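PDB 6FCG: glycoside hydrolase, GH17 family from Formosa sp. Hel1_33_131, which probably cleaves internal beta-1,3-linkages of the algal storage glucan laminarin, as an endo-laminarinase. Local coordinates for residues R92-H95 against T96-L100; A273-R276 against A277-Y280; L383-L386 against V387-V391. All blocks are in the same frame, centred on the assembly; numbering follows the deposited sequence.

Contact 1 (R92-H95 against T96-L100)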
loop_
_atom_site.group_PDB
_atom_site.type_symbol
_atom_site.label_atom_id
_atom_site.label_comp_id
_atom_site.label_asym_id
_atom_site.label_seq_id
_atom_site.Cartn_x
_atom_site.Cartn_y
_atom_site.Cartn_z
ATOM N N ARG A 92 28.792 3.837 34.730
ATOM C CA ARG A 92 29.221 5.160 34.296
ATOM C C ARG A 92 28.358 6.242 34.951
ATOM O O ARG A 92 28.851 7.244 35.460
ATOM C CB ARG A 92 29.087 5.223 32.770
ATOM C CG ARG A 92 29.909 6.256 32.052
ATOM C CD ARG A 92 29.492 6.330 30.589
ATOM N NE ARG A 92 28.748 7.563 30.415
ATOM C CZ ARG A 92 27.505 7.692 30.001
ATOM N NH1 ARG A 92 26.768 6.668 29.654
ATOM N NH2 ARG A 92 26.994 8.904 29.942
ATOM N N LEU A 93 27.051 6.092 34.836
ATOM C CA LEU A 93 26.139 6.985 35.467
ATOM C C LEU A 93 26.011 6.518 36.897
ATOM O O LEU A 93 26.346 5.386 37.225
ATOM C CB LEU A 93 24.792 6.969 34.722
ATOM C CG LEU A 93 24.840 7.358 33.218
ATOM C CD1 LEU A 93 23.453 7.300 32.575
ATOM C CD2 LEU A 93 25.464 8.737 32.967
ATOM N N ALA A 94 25.476 7.391 37.739
ATOM C CA ALA A 94 25.386 7.182 39.201
ATOM C C ALA A 94 24.390 6.089 39.627
ATOM O O ALA A 94 24.481 5.574 40.740
ATOM C CB ALA A 94 24.993 8.493 39.865
ATOM N N HIS A 95 23.428 5.806 38.742
ATOM C CA HIS A 95 22.316 4.905 38.996
ATOM C C HIS A 95 22.659 3.602 39.760
ATOM O O HIS A 95 22.043 3.294 40.758
ATOM C CB HIS A 95 21.659 4.636 37.639
ATOM C CG HIS A 95 20.530 3.660 37.663
ATOM N ND1 HIS A 95 20.627 2.393 37.123
ATOM C CD2 HIS A 95 19.258 3.786 38.094
ATOM C CE1 HIS A 95 19.475 1.762 37.260
ATOM N NE2 HIS A 95 18.634 2.583 37.856
ATOM N N THR A 96 23.650 2.843 39.305
ATOM C CA THR A 96 23.966 1.557 39.909
ATOM C C THR A 96 24.512 1.734 41.309
ATOM O O THR A 96 24.176 0.997 42.216
ATOM C CB THR A 96 24.979 0.815 39.039
ATOM O OG1 THR A 96 24.332 0.473 37.803
ATOM C CG2 THR A 96 25.544 -0.434 39.733
ATOM N N SER A 97 25.424 2.684 41.442
ATOM C CA SER A 97 25.998 3.079 42.710
ATOM C C SER A 97 24.903 3.501 43.689
ATOM O O SER A 97 24.933 3.151 44.870
ATOM C CB SER A 97 27.010 4.210 42.455
ATOM O OG SER A 97 27.407 4.845 43.638
ATOM N N ASN A 98 23.937 4.258 43.214
ATOM C CA ASN A 98 22.837 4.671 44.078
ATOM C C ASN A 98 21.922 3.512 44.489
ATOM O O ASN A 98 21.366 3.552 45.590
ATOM C CB ASN A 98 22.040 5.809 43.455
ATOM C CG ASN A 98 22.855 7.082 43.359
ATOM O OD1 ASN A 98 23.708 7.353 44.200
ATOM N ND2 ASN A 98 22.576 7.876 42.371
ATOM N N ILE A 99 21.793 2.485 43.649
ATOM C CA ILE A 99 20.989 1.328 44.011
ATOM C C ILE A 99 21.673 0.603 45.160
ATOM O O ILE A 99 21.031 0.198 46.124
ATOM C CB ILE A 99 20.753 0.398 42.826
ATOM C CG1 ILE A 99 19.920 1.151 41.765
ATOM C CG2 ILE A 99 19.987 -0.853 43.247
ATOM C CD1 ILE A 99 19.865 0.485 40.411
ATOM N N LEU A 100 22.984 0.463 45.067
ATOM C CA LEU A 100 23.753 -0.160 46.141
ATOM C C LEU A 100 23.615 0.631 47.436
ATOM O O LEU A 100 23.394 0.024 48.491
ATOM C CB LEU A 100 25.210 -0.337 45.724
ATOM C CG LEU A 100 25.440 -1.369 44.613
ATOM C CD1 LEU A 100 26.803 -1.219 43.971
ATOM C CD2 LEU A 100 25.263 -2.801 45.130
HETATM O O HOH W 1 24.533 3.206 36.335
HETATM O O HOH W 2 22.280 0.742 35.002
#
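H95 and I99 meet across the first turn of helix 95-109, with the methyl tip of the isoleucine lying over a face of the imidazole. Followed outward, the I99 side chain starts with CB 3.8 Å from H95 O, slides past that same carbonyl oxygen with CG1, and ends with CD1 above the ring. The CD1 atom is 3.7 Å from the centroid of the H95 ring and 23° off the ring normal, which qualifies as a CH-pi contact. It is displaced toward the rim, so that CE1 of H95 is the nearest ring atom, 3.4 Å from I99 CD1. Two torsions bring the groups together: I99 CG1 lies beside its own backbone N (chi1 -64°), sending CD1 back toward the preceding turn, while H95 CG stands opposite the backbone N (chi1 177°).

The segments belong to a beta-alpha unit of the TIM barrel, in which the loop after strand 83-87 turns into helix 95-109. The helical ladder opens with N98 N bonded to A94 O at 2.9 Å and I99 N to H95 O at 3.0 Å. Water 1 joins L93 O to T96 N, 3.1 Å from that nitrogen, while T96 OG1 is bonded to N90 O. Water 2 is hydrogen-bonded to H95 ND1 at 3.2 Å and weakly to T96 OG1. On the other ring nitrogen, H95 NE2 accepts from G56 N, and Y57 stacks on the ring. With an alanine here in place of H95, the G56 amide and water 2 would probably lose their ring partners, and a gap would open under the I99 methyl. Farther round the turn, the N98 amide folds back over A94, bringing ND2 close to A94 CB.

Contact 2 (A273-R276 against A277-Y280)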
loop_
_atom_site.group_PDB
_atom_site.type_symbol
_atom_site.label_atom_id
_atom_site.label_comp_id
_atom_site.label_asym_id
_atom_site.label_seq_id
_atom_site.Cartn_x
_atom_site.Cartn_y
_atom_site.Cartn_z
ATOM N N ALA A 273 -0.259 -20.521 20.992
ATOM C CA ALA A 273 0.682 -19.647 20.312
ATOM C C ALA A 273 1.783 -19.182 21.272
ATOM O O ALA A 273 2.965 -19.199 20.909
ATOM C CB ALA A 273 -0.036 -18.451 19.720
ATOM N N MET A 274 1.375 -18.785 22.480
ATOM C CA MET A 274 2.306 -18.376 23.501
ATOM C C MET A 274 3.199 -19.521 23.985
ATOM O O MET A 274 4.372 -19.287 24.299
ATOM C CB MET A 274 1.594 -17.713 24.682
ATOM C CG MET A 274 1.034 -16.327 24.376
ATOM S SD MET A 274 2.174 -15.228 23.514
ATOM C CE MET A 274 3.386 -14.981 24.806
ATOM N N ASN A 275 2.681 -20.740 24.028
ATOM C CA ASN A 275 3.535 -21.878 24.302
ATOM C C ASN A 275 4.641 -22.058 23.265
ATOM O O ASN A 275 5.769 -22.395 23.604
ATOM C CB ASN A 275 2.738 -23.168 24.444
ATOM C CG ASN A 275 3.606 -24.296 24.974
ATOM O OD1 ASN A 275 3.810 -24.413 26.185
ATOM N ND2 ASN A 275 4.132 -25.126 24.076
ATOM N N ARG A 276 4.332 -21.825 21.997
ATOM C CA ARG A 276 5.367 -21.879 20.969
ATOM C C ARG A 276 6.479 -20.835 21.216
ATOM O O ARG A 276 7.648 -21.099 20.913
ATOM C CB ARG A 276 4.773 -21.736 19.552
ATOM C CG ARG A 276 4.315 -23.045 18.908
ATOM C CD ARG A 276 3.926 -22.831 17.439
ATOM N NE ARG A 276 2.698 -22.035 17.319
ATOM C CZ ARG A 276 1.452 -22.519 17.276
ATOM N NH1 ARG A 276 1.212 -23.823 17.313
ATOM N NH2 ARG A 276 0.414 -21.687 17.198
ATOM N N ALA A 277 6.099 -19.663 21.717
ATOM C CA ALA A 277 7.034 -18.604 22.035
ATOM C C ALA A 277 7.971 -19.011 23.155
ATOM O O ALA A 277 9.179 -18.722 23.117
ATOM C CB ALA A 277 6.277 -17.335 22.415
ATOM N N LYS A 278 7.416 -19.644 24.180
ATOM C CA LYS A 278 8.223 -20.180 25.272
ATOM C C LYS A 278 9.200 -21.226 24.747
ATOM O O LYS A 278 10.384 -21.174 25.010
ATOM C CB LYS A 278 7.329 -20.791 26.338
ATOM C CG LYS A 278 8.035 -21.631 27.387
ATOM C CD LYS A 278 7.281 -22.933 27.571
ATOM C CE LYS A 278 7.760 -23.622 28.833
ATOM N NZ LYS A 278 7.198 -24.988 29.010
ATOM N N THR A 279 8.698 -22.166 23.983
ATOM C CA THR A 279 9.525 -23.228 23.436
ATOM C C THR A 279 10.655 -22.728 22.561
ATOM O O THR A 279 11.756 -23.310 22.532
ATOM C CB THR A 279 8.554 -24.135 22.635
ATOM O OG1 THR A 279 7.995 -25.106 23.523
ATOM C CG2 THR A 279 9.218 -24.781 21.463
ATOM N N TYR A 280 10.368 -21.670 21.816
ATOM C CA TYR A 280 11.366 -21.038 20.973
ATOM C C TYR A 280 12.550 -20.540 21.803
ATOM O O TYR A 280 13.693 -20.722 21.426
ATOM C CB TYR A 280 10.693 -19.884 20.248
ATOM C CG TYR A 280 11.506 -19.207 19.205
ATOM C CD1 TYR A 280 11.582 -19.731 17.912
ATOM C CD2 TYR A 280 12.158 -18.025 19.486
ATOM C CE1 TYR A 280 12.320 -19.095 16.933
ATOM C CE2 TYR A 280 12.904 -17.372 18.519
ATOM C CZ TYR A 280 12.983 -17.899 17.241
ATOM O OH TYR A 280 13.737 -17.240 16.290
#
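Four successive backbone bonds tie A273-R276 to A277-Y280, each amide reaching the carbonyl four residues earlier, the repeat that defines an alpha helix. A277 N is 3.3 Å from A273 O, and K278 N is 3.1 Å from M274 O. T279 N donates to N275 O in the straightest of the set, at 169°. Y280 N closes the series at 2.9 Å from R276 O, its donor tilted 30° from the carbonyl plane.

The side chains meet at spacings of three and four residues. N275 has CG anti to its backbone N (chi1 -170°), and its amide comes near two residues of the next turn. OD1 of N275 lies 4.0 Å from K278 CD, a loose contact with the aliphatic part of the lysine. N275 ND2 is 3.9 Å from T279 OG1, too long for a bond, and T279 CB rests over N275 O at 3.4 Å.

This turn is part of the long helix 266-294, which lies between strands 238-241 and 301-305 of the TIM barrel, leads into the latter, and packs against helix 326-342 through M274 and K278. On that inward face M274 CE meets A277 CB at 4.4 Å, and W308 touches both residues. N275 and T279 instead pack against D131 of the third subunit.

R276 and Y280 contribute little beyond CB to each other's segment, because their ends serve other parts of the chain. The R276 guanidinium forms a salt bridge with E261 and a hydrogen bond to G256 O. The Y280 ring stacks with F254, and its hydroxyl is hydrogen-bonded to both D247 and N251.

Contact 3 (L383-L386 against V387-V391)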
loop_
_atom_site.group_PDB
_atom_site.type_symbol
_atom_site.label_atom_id
_atom_site.label_comp_id
_atom_site.label_asym_id
_atom_site.label_seq_id
_atom_site.Cartn_x
_atom_site.Cartn_y
_atom_site.Cartn_z
ATOM N N LEU A 383 0.630 -9.148 37.485
ATOM C CA LEU A 383 0.695 -9.034 38.960
ATOM C C LEU A 383 -0.615 -8.698 39.688
ATOM O O LEU A 383 -0.592 -8.451 40.891
ATOM C CB LEU A 383 1.732 -7.962 39.366
ATOM C CG LEU A 383 3.183 -8.131 38.929
ATOM C CD1 LEU A 383 4.057 -7.054 39.554
ATOM C CD2 LEU A 383 3.697 -9.518 39.283
ATOM N N TRP A 384 -1.741 -8.638 38.982
ATOM C CA TRP A 384 -3.041 -8.321 39.625
ATOM C C TRP A 384 -3.323 -9.232 40.788
ATOM O O TRP A 384 -3.816 -8.800 41.807
ATOM C CB TRP A 384 -4.193 -8.499 38.641
ATOM C CG TRP A 384 -4.346 -7.447 37.593
ATOM C CD1 TRP A 384 -3.505 -6.393 37.328
ATOM C CD2 TRP A 384 -5.401 -7.367 36.660
ATOM N NE1 TRP A 384 -3.995 -5.669 36.283
ATOM C CE2 TRP A 384 -5.158 -6.256 35.852
ATOM C CE3 TRP A 384 -6.539 -8.144 36.421
ATOM C CZ2 TRP A 384 -6.013 -5.897 34.805
ATOM C CZ3 TRP A 384 -7.393 -7.782 35.408
ATOM C CH2 TRP A 384 -7.125 -6.666 34.604
ATOM N N ASP A 385 -2.992 -10.497 40.631
ATOM C CA ASP A 385 -3.256 -11.477 41.657
ATOM C C ASP A 385 -2.535 -11.098 42.957
ATOM O O ASP A 385 -3.122 -11.153 44.032
ATOM C CB ASP A 385 -2.828 -12.855 41.149
ATOM C CG ASP A 385 -3.523 -13.987 41.860
ATOM O OD1 ASP A 385 -3.850 -13.855 43.065
ATOM O OD2 ASP A 385 -3.704 -15.039 41.206
ATOM N N LEU A 386 -1.275 -10.692 42.849
ATOM C CA LEU A 386 -0.514 -10.233 44.010
ATOM C C LEU A 386 -1.046 -8.970 44.651
ATOM O O LEU A 386 -0.955 -8.831 45.868
ATOM C CB LEU A 386 0.945 -9.984 43.656
ATOM C CG LEU A 386 1.767 -11.190 43.191
ATOM C CD1 LEU A 386 3.250 -10.828 43.042
ATOM C CD2 LEU A 386 1.630 -12.395 44.120
ATOM N N VAL A 387 -1.573 -8.041 43.868
ATOM C CA VAL A 387 -2.204 -6.861 44.461
ATOM C C VAL A 387 -3.374 -7.287 45.363
ATOM O O VAL A 387 -3.505 -6.799 46.484
ATOM C CB VAL A 387 -2.687 -5.838 43.405
ATOM C CG1 VAL A 387 -3.476 -4.687 44.036
ATOM C CG2 VAL A 387 -1.492 -5.288 42.649
ATOM N N ASP A 388 -4.206 -8.203 44.866
ATOM C CA ASP A 388 -5.375 -8.713 45.611
ATOM C C ASP A 388 -4.990 -9.410 46.914
ATOM O O ASP A 388 -5.684 -9.272 47.907
ATOM C CB ASP A 388 -6.226 -9.674 44.743
ATOM C CG ASP A 388 -6.884 -8.984 43.546
ATOM O OD1 ASP A 388 -6.888 -7.725 43.499
ATOM O OD2 ASP A 388 -7.365 -9.709 42.651
ATOM N N LYS A 389 -3.879 -10.136 46.911
ATOM C CA LYS A 389 -3.418 -10.793 48.122
ATOM C C LYS A 389 -2.859 -9.784 49.135
ATOM O O LYS A 389 -2.512 -10.198 50.232
ATOM C CB LYS A 389 -2.333 -11.852 47.843
ATOM C CG LYS A 389 -2.595 -12.797 46.684
ATOM C CD LYS A 389 -2.867 -14.240 47.068
ATOM C CE LYS A 389 -2.672 -15.125 45.834
ATOM N NZ LYS A 389 -3.013 -16.561 46.032
ATOM N N GLY A 390 -2.717 -8.507 48.768
ATOM C CA GLY A 390 -2.215 -7.490 49.683
ATOM C C GLY A 390 -0.696 -7.365 49.780
ATOM O O GLY A 390 -0.191 -6.624 50.623
ATOM N N VAL A 391 0.031 -8.027 48.884
ATOM C CA VAL A 391 1.493 -8.045 48.892
ATOM C C VAL A 391 2.128 -6.641 48.875
ATOM O O VAL A 391 3.175 -6.443 49.487
ATOM C CB VAL A 391 2.031 -8.919 47.716
ATOM C CG1 VAL A 391 3.548 -8.809 47.531
ATOM C CG2 VAL A 391 1.674 -10.383 47.957
#
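The D385 carboxylate is approached obliquely by K389, whose CE comes 3.3 Å from D385 OD1. D385 CG anti to the backbone N (chi1 -157°) brings the carboxylate to the lysine chain, which bends at chi2 (-111°) to pass CE beside it. K389 NZ stays 4.1 Å from D385 OD1, so the opposite charges are near but form no salt bridge. The other carboxylate, of D388, lies over the preceding turn with CG 3.5 Å from W384 O, while its OD1 pairs with K404. The W384 indole is engaged outside the two segments: it meets Y381 edge-to-face and bonds T405 OG1 through NE1.

Backbone bonds V387 N to L383 O, D388 N to W384 O and K389 N to D385 O continue the helical pattern through K389 N. L386 and V391 then meet by their methyls, CD2 to CG2 at 4.3 Å.

There the chain turns at G390, where phi is 85°; a CB here would crowd the K389 carbonyl oxygen. V391 N reaches back to L386 O at 3.3 Å, and G390 N bonds to V387 O at 3.0 Å. This pair of bonds, with the positive-phi glycine, is the Schellman motif that closes the C-terminal end of a helix.

In the fold
The three contacts follow one another along the chain and touch nowhere. Contacts 1 and 2 lie on opposite sides of the chain's centre, with their own centres 36 Å apart and nearest atoms about 26 Å apart. Contact 3 is 30 Å from contact 1 and 26 Å from contact 2, centre to centre; its nearest atoms are about 14 Å from those of contact 2. Contact 1 starts a helix beyond the C-terminal end of strand 83-87, the barrel end where active sites of this fold lie. Contact 2 is a mid-helix turn, whereas contact 3 closes a short helix far along the chain, beyond helix 326-342.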